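Local coordinates for calcineurin-like phosphoesterase domain-containing protein (PDB 1XM7) that is of unknown function but probably acts as a metal-dependent phosphoesterase-like hydrolase, at residues 8-16 with 58-67. Sequence-based numbering, arbitrary orientation.
Sequences SDTHFYHEN and NDKNEYLRIW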
loop_
_atom_site.group_PDB
_atom_site.type_symbol
_atom_site.label_atom_id
_atom_site.label_comp_id
_atom_site.label_asym_id
_atom_site.label_seq_id
_atom_site.Cartn_x
_atom_site.Cartn_y
_atom_site.Cartn_z
ATOM N N SER A 8 -2.616 0.475 -0.058
ATOM C CA SER A 8 -1.871 0.579 -1.300
ATOM C C SER A 8 -2.723 0.272 -2.515
ATOM O O SER A 8 -3.820 -0.266 -2.395
ATOM C CB SER A 8 -0.665 -0.355 -1.281
ATOM O OG SER A 8 -1.098 -1.693 -1.282
ATOM N N ASP A 9 -2.202 0.621 -3.684
ATOM C CA ASP A 9 -2.889 0.387 -4.946
ATOM C C ASP A 9 -4.240 1.070 -4.987
ATOM O O ASP A 9 -5.235 0.470 -5.397
ATOM C CB ASP A 9 -3.062 -1.108 -5.183
ATOM C CG ASP A 9 -1.764 -1.852 -5.072
ATOM O OD1 ASP A 9 -1.406 -2.270 -3.955
ATOM O OD2 ASP A 9 -1.078 -1.996 -6.096
ATOM N N THR A 10 -4.264 2.333 -4.572
ATOM C CA THR A 10 -5.495 3.103 -4.558
ATOM C C THR A 10 -5.963 3.451 -5.972
ATOM O O THR A 10 -7.170 3.563 -6.229
ATOM C CB THR A 10 -5.309 4.370 -3.728
ATOM O OG1 THR A 10 -4.062 4.979 -4.064
ATOM C CG2 THR A 10 -5.301 4.027 -2.254
ATOM N N HIS A 11 -5.007 3.599 -6.887
ATOM C CA HIS A 11 -5.311 3.911 -8.277
ATOM C C HIS A 11 -6.315 5.050 -8.428
ATOM O O HIS A 11 -7.247 4.963 -9.237
ATOM C CB HIS A 11 -5.858 2.672 -8.998
ATOM C CG HIS A 11 -4.802 1.708 -9.453
ATOM N ND1 HIS A 11 -4.200 0.801 -8.607
ATOM C CD2 HIS A 11 -4.240 1.514 -10.671
ATOM C CE1 HIS A 11 -3.315 0.090 -9.283
ATOM N NE2 HIS A 11 -3.320 0.503 -10.537
ATOM N N PHE A 12 -6.140 6.111 -7.650
ATOM C CA PHE A 12 -7.042 7.247 -7.743
ATOM C C PHE A 12 -7.087 7.712 -9.185
ATOM O O PHE A 12 -6.054 7.867 -9.823
ATOM C CB PHE A 12 -6.569 8.400 -6.861
ATOM C CG PHE A 12 -6.738 8.155 -5.392
ATOM C CD1 PHE A 12 -7.993 7.882 -4.858
ATOM C CD2 PHE A 12 -5.650 8.249 -4.531
ATOM C CE1 PHE A 12 -8.165 7.711 -3.486
ATOM C CE2 PHE A 12 -5.810 8.080 -3.156
ATOM C CZ PHE A 12 -7.069 7.812 -2.632
ATOM N N TYR A 13 -8.296 7.917 -9.694
ATOM C CA TYR A 13 -8.502 8.386 -11.055
ATOM C C TYR A 13 -8.253 7.359 -12.140
ATOM O O TYR A 13 -8.323 7.686 -13.324
ATOM C CB TYR A 13 -7.657 9.632 -11.323
ATOM C CG TYR A 13 -8.171 10.869 -10.619
ATOM C CD1 TYR A 13 -7.441 11.476 -9.598
ATOM C CD2 TYR A 13 -9.389 11.438 -10.981
ATOM C CE1 TYR A 13 -7.912 12.618 -8.960
ATOM C CE2 TYR A 13 -9.869 12.578 -10.349
ATOM C CZ TYR A 13 -9.129 13.158 -9.345
ATOM O OH TYR A 13 -9.626 14.267 -8.716
ATOM N N HIS A 14 -7.947 6.125 -11.760
ATOM C CA HIS A 14 -7.748 5.097 -12.776
ATOM C C HIS A 14 -9.115 4.489 -13.091
ATOM O O HIS A 14 -9.415 3.334 -12.758
ATOM C CB HIS A 14 -6.793 3.999 -12.315
ATOM C CG HIS A 14 -6.393 3.070 -13.422
ATOM N ND1 HIS A 14 -5.674 1.913 -13.211
ATOM C CD2 HIS A 14 -6.623 3.132 -14.757
ATOM C CE1 HIS A 14 -5.482 1.301 -14.366
ATOM N NE2 HIS A 14 -6.047 2.020 -15.319
ATOM N N GLU A 15 -9.931 5.313 -13.734
ATOM C CA GLU A 15 -11.296 5.001 -14.137
ATOM C C GLU A 15 -11.445 3.647 -14.816
ATOM O O GLU A 15 -12.427 2.947 -14.601
ATOM C CB GLU A 15 -11.751 6.115 -15.074
ATOM C CG GLU A 15 -13.190 6.140 -15.507
ATOM C CD GLU A 15 -13.443 7.340 -16.427
ATOM O OE1 GLU A 15 -12.961 7.322 -17.590
ATOM O OE2 GLU A 15 -14.099 8.317 -15.981
ATOM N N ASN A 16 -10.454 3.285 -15.624
ATOM C CA ASN A 16 -10.470 2.040 -16.379
ATOM C C ASN A 16 -10.340 0.773 -15.554
ATOM O O ASN A 16 -10.706 -0.314 -16.009
ATOM C CB ASN A 16 -9.363 2.081 -17.433
ATOM C CG ASN A 16 -9.710 1.280 -18.668
ATOM O OD1 ASN A 16 -10.865 1.268 -19.107
ATOM N ND2 ASN A 16 -8.713 0.621 -19.251
ATOM N N ASN A 58 -4.380 15.340 -12.432
ATOM C CA ASN A 58 -5.432 16.290 -12.718
ATOM C C ASN A 58 -6.537 16.048 -11.688
ATOM O O ASN A 58 -7.485 15.299 -11.932
ATOM C CB ASN A 58 -5.955 16.052 -14.117
ATOM C CG ASN A 58 -7.074 16.977 -14.464
ATOM O OD1 ASN A 58 -7.770 16.765 -15.453
ATOM N ND2 ASN A 58 -7.261 18.019 -13.655
ATOM N N ASP A 59 -6.407 16.687 -10.535
ATOM C CA ASP A 59 -7.360 16.513 -9.447
ATOM C C ASP A 59 -8.723 17.154 -9.699
ATOM O O ASP A 59 -9.205 17.916 -8.870
ATOM C CB ASP A 59 -6.762 17.086 -8.165
ATOM C CG ASP A 59 -7.423 16.544 -6.920
ATOM O OD1 ASP A 59 -7.265 17.171 -5.854
ATOM O OD2 ASP A 59 -8.086 15.493 -7.001
ATOM N N LYS A 60 -9.354 16.832 -10.822
ATOM C CA LYS A 60 -10.654 17.411 -11.157
ATOM C C LYS A 60 -11.793 17.165 -10.161
ATOM O O LYS A 60 -12.706 17.981 -10.046
ATOM C CB LYS A 60 -11.091 16.943 -12.547
ATOM C CG LYS A 60 -10.999 15.456 -12.759
ATOM C CD LYS A 60 -11.225 15.101 -14.212
ATOM C CE LYS A 60 -11.080 13.605 -14.431
ATOM N NZ LYS A 60 -11.296 13.223 -15.860
ATOM N N ASN A 61 -11.748 16.052 -9.438
ATOM C CA ASN A 61 -12.800 15.743 -8.473
ATOM C C ASN A 61 -12.423 15.981 -7.004
ATOM O O ASN A 61 -13.158 15.586 -6.098
ATOM C CB ASN A 61 -13.262 14.300 -8.667
ATOM C CG ASN A 61 -14.106 14.126 -9.914
ATOM O OD1 ASN A 61 -15.242 14.582 -9.975
ATOM N ND2 ASN A 61 -13.548 13.471 -10.918
ATOM N N GLU A 62 -11.283 16.628 -6.775
ATOM C CA GLU A 62 -10.819 16.951 -5.430
ATOM C C GLU A 62 -10.287 15.759 -4.658
ATOM O O GLU A 62 -9.937 15.889 -3.480
ATOM C CB GLU A 62 -11.941 17.588 -4.602
ATOM C CG GLU A 62 -12.729 18.714 -5.280
ATOM C CD GLU A 62 -11.847 19.800 -5.857
ATOM O OE1 GLU A 62 -10.728 20.012 -5.332
ATOM O OE2 GLU A 62 -12.285 20.452 -6.834
ATOM N N TYR A 63 -10.219 14.601 -5.300
ATOM C CA TYR A 63 -9.731 13.428 -4.601
ATOM C C TYR A 63 -8.381 13.697 -3.937
ATOM O O TYR A 63 -8.189 13.406 -2.754
ATOM C CB TYR A 63 -9.615 12.231 -5.556
ATOM C CG TYR A 63 -10.930 11.760 -6.159
ATOM C CD1 TYR A 63 -12.136 11.930 -5.476
ATOM C CD2 TYR A 63 -10.965 11.141 -7.414
ATOM C CE1 TYR A 63 -13.339 11.506 -6.024
ATOM C CE2 TYR A 63 -12.168 10.712 -7.971
ATOM C CZ TYR A 63 -13.353 10.903 -7.268
ATOM O OH TYR A 63 -14.559 10.518 -7.814
ATOM N N LEU A 64 -7.453 14.274 -4.691
ATOM C CA LEU A 64 -6.125 14.543 -4.164
ATOM C C LEU A 64 -6.096 15.650 -3.118
ATOM O O LEU A 64 -5.369 15.555 -2.129
ATOM C CB LEU A 64 -5.153 14.864 -5.312
ATOM C CG LEU A 64 -4.964 13.756 -6.358
ATOM C CD1 LEU A 64 -3.744 14.070 -7.201
ATOM C CD2 LEU A 64 -4.802 12.396 -5.678
ATOM N N ARG A 65 -6.879 16.698 -3.336
ATOM C CA ARG A 65 -6.931 17.800 -2.391
ATOM C C ARG A 65 -7.462 17.223 -1.078
ATOM O O ARG A 65 -6.956 17.533 -0.002
ATOM C CB ARG A 65 -7.857 18.900 -2.928
ATOM C CG ARG A 65 -7.761 20.241 -2.191
ATOM C CD ARG A 65 -8.490 21.384 -2.939
ATOM N NE ARG A 65 -7.841 21.718 -4.213
ATOM C CZ ARG A 65 -8.248 22.672 -5.055
ATOM N NH1 ARG A 65 -9.317 23.413 -4.769
ATOM N NH2 ARG A 65 -7.597 22.873 -6.198
ATOM N N ILE A 66 -8.469 16.359 -1.181
ATOM C CA ILE A 66 -9.067 15.727 -0.013
ATOM C C ILE A 66 -8.030 14.874 0.709
ATOM O O ILE A 66 -7.863 14.972 1.929
ATOM C CB ILE A 66 -10.277 14.851 -0.416
ATOM C CG1 ILE A 66 -11.416 15.749 -0.896
ATOM C CG2 ILE A 66 -10.726 13.990 0.762
ATOM C CD1 ILE A 66 -12.560 14.997 -1.530
ATOM N N TRP A 67 -7.331 14.035 -0.043
ATOM C CA TRP A 67 -6.290 13.193 0.533
ATOM C C TRP A 67 -5.292 14.044 1.316
ATOM O O TRP A 67 -4.929 13.726 2.444
ATOM C CB TRP A 67 -5.567 12.438 -0.588
ATOM C CG TRP A 67 -4.224 11.906 -0.209
ATOM C CD1 TRP A 67 -3.039 12.591 -0.190
ATOM C CD2 TRP A 67 -3.934 10.587 0.244
ATOM N NE1 TRP A 67 -2.029 11.775 0.252
ATOM C CE2 TRP A 67 -2.549 10.537 0.526
ATOM C CE3 TRP A 67 -4.711 9.436 0.443
ATOM C CZ2 TRP A 67 -1.923 9.383 0.997
ATOM C CZ3 TRP A 67 -4.085 8.281 0.915
ATOM C CH2 TRP A 67 -2.704 8.267 1.185
#
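Each face of the Y13 ring is touched near its rim: the backbone carbonyl oxygen O of N58 sits over one, and CD2 of Y63 presses on the opposite one, 3.3 Å from Y13 CZ. The two tyrosine rings meet obliquely, their planes 42° apart. The Y63 ring itself carries CB of N61 over the centre of one face. At the edge of Y13, near the ring plane, lie CG of L64 and the two partners of the hydroxyl. That hydroxyl both gives and takes: Y13 OH donates to OD2 of D59 at 2.6 Å, meeting the anti side of a carboxylate turned 87° from the ring, and accepts from the backbone N of N61 at 2.9 Å. The D59 carboxylate is itself tied to the start of helix 63-69, OD2 receiving N of L64 from above its plane and OD1 receiving N of R65. CG of D59 stands anti to the backbone N (chi1 -160°), which brings the carboxylate to the amides of L64 and R65. A phenylalanine in place of Y13 would probably leave the N61 amide without its acceptor and D59 OD2 with the L64 amide but no hydroxyl donor. Next door, the side chains of F12 and W67 cross at about a right angle, F12 CE2 4.0 Å from W67 CE3, while L34 of helix 29-38 also touches F12. The contact thus fastens the loop after strand 4-7 to helix 63-69; that loop carries the D-x-H sequence of D9 and H11, characteristic of the metallophosphoesterase fold, where such residues usually bind metal.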